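Local coordinates for protein N-acetyltransferase (Staphylococcus aureus subsp. aureus, PDB 4LUA) that probably transfers an acetyl group from acetyl-coenzyme A to the amino group of an acceptor substrate, as other GNAT-family N-acetyltransferases do, at residues E101-I106 with L136-L141; E28-S33 with V131-L136. All blocks are in the same frame, centred on the assembly; numbering follows the deposited sequence. Where two conformers were deposited one is given.

Contact 1: E101-I106 with L136-L141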
loop_
_atom_site.group_PDB
_atom_site.type_symbol
_atom_site.label_atom_id
_atom_site.label_comp_id
_atom_site.label_asym_id
_atom_site.label_seq_id
_atom_site.Cartn_x
_atom_site.Cartn_y
_atom_site.Cartn_z
ATOM N N GLU A 101 2.765 2.054 11.550
ATOM C CA GLU A 101 4.089 1.408 11.723
ATOM C C GLU A 101 4.593 0.918 10.357
ATOM O O GLU A 101 5.774 1.113 9.976
ATOM C CB GLU A 101 4.026 0.261 12.721
ATOM C CG GLU A 101 4.192 0.689 14.157
ATOM C CD GLU A 101 4.111 -0.506 15.114
ATOM O OE1 GLU A 101 4.527 -1.625 14.709
ATOM O OE2 GLU A 101 3.613 -0.326 16.256
ATOM N N LEU A 102 3.682 0.357 9.546
ATOM C CA LEU A 102 4.063 -0.147 8.224
ATOM C C LEU A 102 4.516 0.972 7.254
ATOM O O LEU A 102 5.585 0.883 6.612
ATOM C CB LEU A 102 2.885 -0.960 7.613
ATOM C CG LEU A 102 3.155 -1.504 6.214
ATOM C CD1 LEU A 102 4.409 -2.436 6.120
ATOM C CD2 LEU A 102 1.925 -2.301 5.819
ATOM N N ILE A 103 3.734 2.057 7.128
ATOM C CA ILE A 103 4.083 3.111 6.178
ATOM C C ILE A 103 5.314 3.877 6.709
ATOM O O ILE A 103 6.172 4.286 5.917
ATOM C CB ILE A 103 2.861 4.009 5.919
ATOM C CG1 ILE A 103 1.680 3.187 5.388
ATOM C CG2 ILE A 103 3.265 5.120 4.968
ATOM C CD1 ILE A 103 2.017 2.332 4.080
ATOM N N ASN A 104 5.454 4.064 8.036
ATOM C CA ASN A 104 6.703 4.693 8.538
ATOM C C ASN A 104 7.936 3.834 8.194
ATOM O O ASN A 104 9.024 4.356 7.840
ATOM C CB ASN A 104 6.665 4.956 10.044
ATOM C CG ASN A 104 6.111 6.323 10.370
ATOM O OD1 ASN A 104 6.447 7.306 9.710
ATOM N ND2 ASN A 104 5.283 6.406 11.425
ATOM N N PHE A 105 7.757 2.501 8.302
ATOM C CA PHE A 105 8.830 1.637 7.852
ATOM C C PHE A 105 9.135 1.831 6.374
ATOM O O PHE A 105 10.330 1.911 6.021
ATOM C CB PHE A 105 8.518 0.147 8.188
ATOM C CG PHE A 105 9.264 -0.809 7.311
ATOM C CD1 PHE A 105 10.531 -1.228 7.624
ATOM C CD2 PHE A 105 8.680 -1.197 6.109
ATOM C CE1 PHE A 105 11.253 -2.095 6.771
ATOM C CE2 PHE A 105 9.375 -1.944 5.229
ATOM C CZ PHE A 105 10.689 -2.401 5.544
ATOM N N ILE A 106 8.100 1.888 5.525
ATOM C CA ILE A 106 8.334 2.096 4.092
ATOM C C ILE A 106 9.089 3.414 3.815
ATOM O O ILE A 106 10.028 3.428 2.985
ATOM C CB ILE A 106 7.027 1.959 3.281
ATOM C CG1 ILE A 106 6.600 0.513 3.353
ATOM C CG2 ILE A 106 7.260 2.449 1.840
ATOM C CD1 ILE A 106 5.264 0.220 2.637
ATOM N N LEU A 136 1.497 11.349 8.489
ATOM C CA LEU A 136 2.848 10.767 8.307
ATOM C C LEU A 136 3.759 11.647 7.476
ATOM O O LEU A 136 4.922 11.275 7.239
ATOM C CB LEU A 136 2.698 9.416 7.571
ATOM C CG LEU A 136 1.999 8.398 8.483
ATOM C CD1 LEU A 136 1.622 7.179 7.622
ATOM C CD2 LEU A 136 2.873 7.970 9.645
ATOM N N GLY A 137 3.281 12.826 7.107
ATOM C CA GLY A 137 4.168 13.755 6.425
ATOM C C GLY A 137 4.020 13.808 4.908
ATOM O O GLY A 137 4.803 14.554 4.267
ATOM N N PHE A 138 3.072 13.065 4.330
ATOM C CA PHE A 138 2.814 13.206 2.890
ATOM C C PHE A 138 2.056 14.497 2.602
ATOM O O PHE A 138 1.196 14.917 3.413
ATOM C CB PHE A 138 1.929 12.044 2.401
ATOM C CG PHE A 138 2.678 10.739 2.238
ATOM C CD1 PHE A 138 3.189 10.054 3.370
ATOM C CD2 PHE A 138 2.924 10.192 0.968
ATOM C CE1 PHE A 138 3.901 8.847 3.210
ATOM C CE2 PHE A 138 3.631 8.959 0.803
ATOM C CZ PHE A 138 4.125 8.306 1.970
ATOM N N ASP A 139 2.340 15.094 1.448
ATOM C CA ASP A 139 1.698 16.348 1.018
ATOM C C ASP A 139 0.908 16.092 -0.226
ATOM O O ASP A 139 1.154 15.156 -0.990
ATOM C CB ASP A 139 2.777 17.367 0.719
ATOM C CG ASP A 139 3.402 17.945 2.010
ATOM O OD1 ASP A 139 2.790 17.849 3.111
ATOM O OD2 ASP A 139 4.492 18.527 1.914
ATOM N N ILE A 140 -0.077 16.963 -0.487
ATOM C CA ILE A 140 -0.892 16.788 -1.679
ATOM C C ILE A 140 -0.105 17.140 -2.962
ATOM O O ILE A 140 0.633 18.149 -3.024
ATOM C CB ILE A 140 -2.124 17.695 -1.548
ATOM C CG1 ILE A 140 -2.984 17.605 -2.788
ATOM C CG2 ILE A 140 -1.676 19.108 -1.496
ATOM C CD1 ILE A 140 -3.774 16.278 -2.817
ATOM N N LEU A 141 -0.187 16.239 -3.946
ATOM C CA LEU A 141 0.365 16.488 -5.276
ATOM C C LEU A 141 -0.780 17.001 -6.104
ATOM O O LEU A 141 -0.691 18.091 -6.731
ATOM C CB LEU A 141 0.897 15.123 -5.827
ATOM C CG LEU A 141 1.713 15.264 -7.128
ATOM C CD1 LEU A 141 2.657 14.047 -7.276
ATOM C CD2 LEU A 141 0.846 15.417 -8.409
HETATM O O HOH W 1 6.404 9.872 9.139
#

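Contact 2: E28-S33 with V131-L136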
loop_
_atom_site.group_PDB
_atom_site.type_symbol
_atom_site.label_atom_id
_atom_site.label_comp_id
_atom_site.label_asym_id
_atom_site.label_seq_id
_atom_site.Cartn_x
_atom_site.Cartn_y
_atom_site.Cartn_z
ATOM N N GLU A 28 -8.943 -2.476 0.203
ATOM C CA GLU A 28 -7.607 -1.851 0.191
ATOM C C GLU A 28 -7.690 -0.504 0.915
ATOM O O GLU A 28 -8.662 0.229 0.744
ATOM C CB GLU A 28 -7.182 -1.641 -1.271
ATOM C CG GLU A 28 -5.677 -1.611 -1.540
ATOM C CD GLU A 28 -5.064 -0.230 -1.442
ATOM O OE1 GLU A 28 -5.774 0.740 -1.234
ATOM O OE2 GLU A 28 -3.810 -0.156 -1.586
ATOM N N PHE A 29 -6.672 -0.209 1.746
ATOM C CA PHE A 29 -6.776 0.940 2.676
ATOM C C PHE A 29 -7.030 2.302 2.009
ATOM O O PHE A 29 -7.664 3.161 2.645
ATOM C CB PHE A 29 -5.423 0.978 3.438
ATOM C CG PHE A 29 -5.365 2.040 4.520
ATOM C CD1 PHE A 29 -5.848 1.754 5.780
ATOM C CD2 PHE A 29 -4.795 3.273 4.244
ATOM C CE1 PHE A 29 -5.756 2.754 6.824
ATOM C CE2 PHE A 29 -4.734 4.255 5.261
ATOM C CZ PHE A 29 -5.202 3.969 6.510
ATOM N N THR A 30 -6.548 2.491 0.786
ATOM C CA THR A 30 -6.752 3.775 0.090
ATOM C C THR A 30 -7.865 3.744 -0.898
ATOM O O THR A 30 -8.092 4.765 -1.562
ATOM C CB THR A 30 -5.468 4.190 -0.698
ATOM O OG1 THR A 30 -5.142 3.243 -1.734
ATOM C CG2 THR A 30 -4.279 4.251 0.283
ATOM N N GLN A 31 -8.594 2.624 -1.027
ATOM C CA GLN A 31 -9.671 2.549 -2.012
ATOM C C GLN A 31 -11.029 2.594 -1.322
ATOM O O GLN A 31 -11.170 3.242 -0.274
ATOM C CB GLN A 31 -9.504 1.323 -2.904
ATOM C CG GLN A 31 -8.163 1.410 -3.605
ATOM C CD GLN A 31 -7.819 0.221 -4.494
ATOM O OE1 GLN A 31 -8.514 -0.823 -4.563
ATOM N NE2 GLN A 31 -6.672 0.377 -5.180
ATOM N N ASP A 32 -12.062 1.990 -1.900
ATOM C CA ASP A 32 -13.389 2.176 -1.337
ATOM C C ASP A 32 -13.823 0.975 -0.487
ATOM O O ASP A 32 -13.370 -0.153 -0.676
ATOM C CB ASP A 32 -14.366 2.384 -2.519
ATOM C CG ASP A 32 -15.807 2.556 -2.082
ATOM O OD1 ASP A 32 -16.126 3.681 -1.599
ATOM O OD2 ASP A 32 -16.658 1.615 -2.260
ATOM N N SER A 33 -14.713 1.235 0.462
ATOM C CA SER A 33 -15.216 0.211 1.375
ATOM C C SER A 33 -15.953 -0.920 0.696
ATOM O O SER A 33 -15.981 -2.063 1.197
ATOM C CB SER A 33 -16.125 0.902 2.419
ATOM O OG SER A 33 -17.311 1.401 1.863
ATOM N N VAL A 131 -6.148 11.757 5.685
ATOM C CA VAL A 131 -5.657 12.284 6.955
ATOM C C VAL A 131 -4.550 11.421 7.574
ATOM O O VAL A 131 -3.574 11.942 8.129
ATOM C CB VAL A 131 -6.847 12.464 7.939
ATOM C CG1 VAL A 131 -6.344 12.681 9.381
ATOM C CG2 VAL A 131 -7.676 13.655 7.460
ATOM N N PHE A 132 -4.696 10.094 7.426
ATOM C CA PHE A 132 -3.678 9.173 7.909
ATOM C C PHE A 132 -2.326 9.496 7.214
ATOM O O PHE A 132 -1.282 9.611 7.879
ATOM C CB PHE A 132 -4.161 7.747 7.598
ATOM C CG PHE A 132 -3.083 6.715 7.652
ATOM C CD1 PHE A 132 -2.319 6.405 6.486
ATOM C CD2 PHE A 132 -2.851 6.006 8.835
ATOM C CE1 PHE A 132 -1.294 5.408 6.583
ATOM C CE2 PHE A 132 -1.877 4.982 8.870
ATOM C CZ PHE A 132 -1.091 4.735 7.769
ATOM N N TYR A 133 -2.366 9.660 5.891
ATOM C CA TYR A 133 -1.108 9.923 5.191
ATOM C C TYR A 133 -0.562 11.288 5.449
ATOM O O TYR A 133 0.666 11.484 5.543
ATOM C CB TYR A 133 -1.312 9.756 3.669
ATOM C CG TYR A 133 -0.967 8.350 3.220
ATOM C CD1 TYR A 133 0.368 8.023 3.046
ATOM C CD2 TYR A 133 -1.947 7.404 2.901
ATOM C CE1 TYR A 133 0.752 6.763 2.608
ATOM C CE2 TYR A 133 -1.559 6.136 2.454
ATOM C CZ TYR A 133 -0.208 5.879 2.301
ATOM O OH TYR A 133 0.176 4.650 1.803
ATOM N N SER A 134 -1.441 12.288 5.612
ATOM C CA SER A 134 -0.975 13.639 5.950
ATOM C C SER A 134 -0.256 13.623 7.304
ATOM O O SER A 134 0.759 14.312 7.503
ATOM C CB SER A 134 -2.180 14.613 6.009
ATOM O OG SER A 134 -1.741 15.898 6.405
ATOM N N ALA A 135 -0.773 12.812 8.231
ATOM C CA ALA A 135 -0.169 12.779 9.549
ATOM C C ALA A 135 1.246 12.177 9.501
ATOM O O ALA A 135 2.073 12.421 10.399
ATOM C CB ALA A 135 -1.067 11.951 10.508
ATOM N N LEU A 136 1.497 11.349 8.489
ATOM C CA LEU A 136 2.848 10.767 8.307
ATOM C C LEU A 136 3.759 11.647 7.476
ATOM O O LEU A 136 4.922 11.275 7.239
ATOM C CB LEU A 136 2.698 9.416 7.571
ATOM C CG LEU A 136 1.999 8.398 8.483
ATOM C CD1 LEU A 136 1.622 7.179 7.622
ATOM C CD2 LEU A 136 2.873 7.970 9.645
#

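Contact 1: E101-I106 with L136-L141
Ile103 and Asn104, on helix 96-112 of the GNAT fold, meet Leu136 and Phe138 in the short turn between helix 127-135 and strand 139-150. The patch is small and mostly apolar. Leu136 fills its middle, with its two methyls taking different partners. CD1 goes to the isoleucine: Leu136 CD1 lies 3.7 Å from Ile103 CG2 and 3.8 Å from Ile103 CB. The two side chains cross at about a right angle. Ile103 CG2 stands anti to its backbone N (chi1 to CG1 is -58°), and this turns the methyl toward the leucine. The longer CG1-CD1 branch leads away, toward helix 127-135.

The other methyl, CD2, packs on the amide group of Asn104. Leu136 CD2 is 3.4 Å from Asn104 ND2 and 3.6 Å from Asn104 OD1, so it touches both arms of the amide. One water joins the polar atoms here. It donates to Asn104 OD1 at 2.6 Å and to Leu136 O at 2.8 Å, using both of its hydrogens.

The turn itself is a Schellman motif that closes helix 127-135. Gly137 leaves the helix with a positive phi of 100°, and two bonds run back into the last helical turn. The chain then runs on toward strand 139-150.

Phe138 reaches back from this turn. Its ring approaches Ile103 obliquely, with Phe138 CE1 4.2 Å from Ile103 CG2, so one isoleucine methyl meets both hydrophobic partners. The Phe138 ring also makes edge-to-face pairs with Tyr133 and Tyr162, and it touches Leu118 and Thr120 on strand 117-123.

Contact 2: E28-S33 with V131-L136
Glu28 OE1 is gripped twice by Thr30, the residue whose methyl packs on Tyr133. Thr30 OG1 donates to Glu28 OE1 at 2.6 Å, on the syn side and 16° out of the carboxylate plane. Thr30 N donates to Glu28 OE1 at 2.8 Å, from above that plane. The two bonds brace a type I turn from Glu28 to Gln31, closed by Gln31 N to Glu28 O at 3.0 Å. Glu28 OE2 is bonded to Asn89 N on strand 83-91, which fixes the carboxylate at both oxygens.

Phe29 sits inside this turn and points at helix 127-135. Its CG is anti to the backbone N (chi1 -176°), which extends the ring toward Phe132. The pair is T-shaped: the edge of Phe29 meets the face of Phe132, with the planes at 64° and the ring centroids 4.7 Å apart. Phe29 CE2 comes within 3.5 Å of Phe132 CD1. Beside it, Thr30 CG2 approaches the Tyr133 ring obliquely, 4.0 Å from Tyr133 CE2.

The loop is also tied by backbone bonds to both Asn89 and Val123, on the two strands that in GNAT relatives splay apart around acetyl-coenzyme A. Polar bonds thus shape the turn, while dispersion and the weak attraction of ring C-H for a ring face join it to the helix.

In the fold
The two contacts lie about 10 Å apart, centre to centre, and share Leu136. Along the chain their segments alternate: 28-33, 101-106, 131-136, 136-141. Helix 127-135 joins them, because contact 2 uses its last turn and contact 1 the turn that follows. Phe138 N probably bonds to Tyr133 O, and Ile103 CG1 packs on Phe132 CE1. The same helix therefore meets the loop after helix 15-25 at Phe132 and Tyr133, and its end, with the turn after it, meets the middle of helix 96-112. This draws early and late parts of the GNAT domain together, beside strands 83-91 and 117-123, where relatives bind their cofactor.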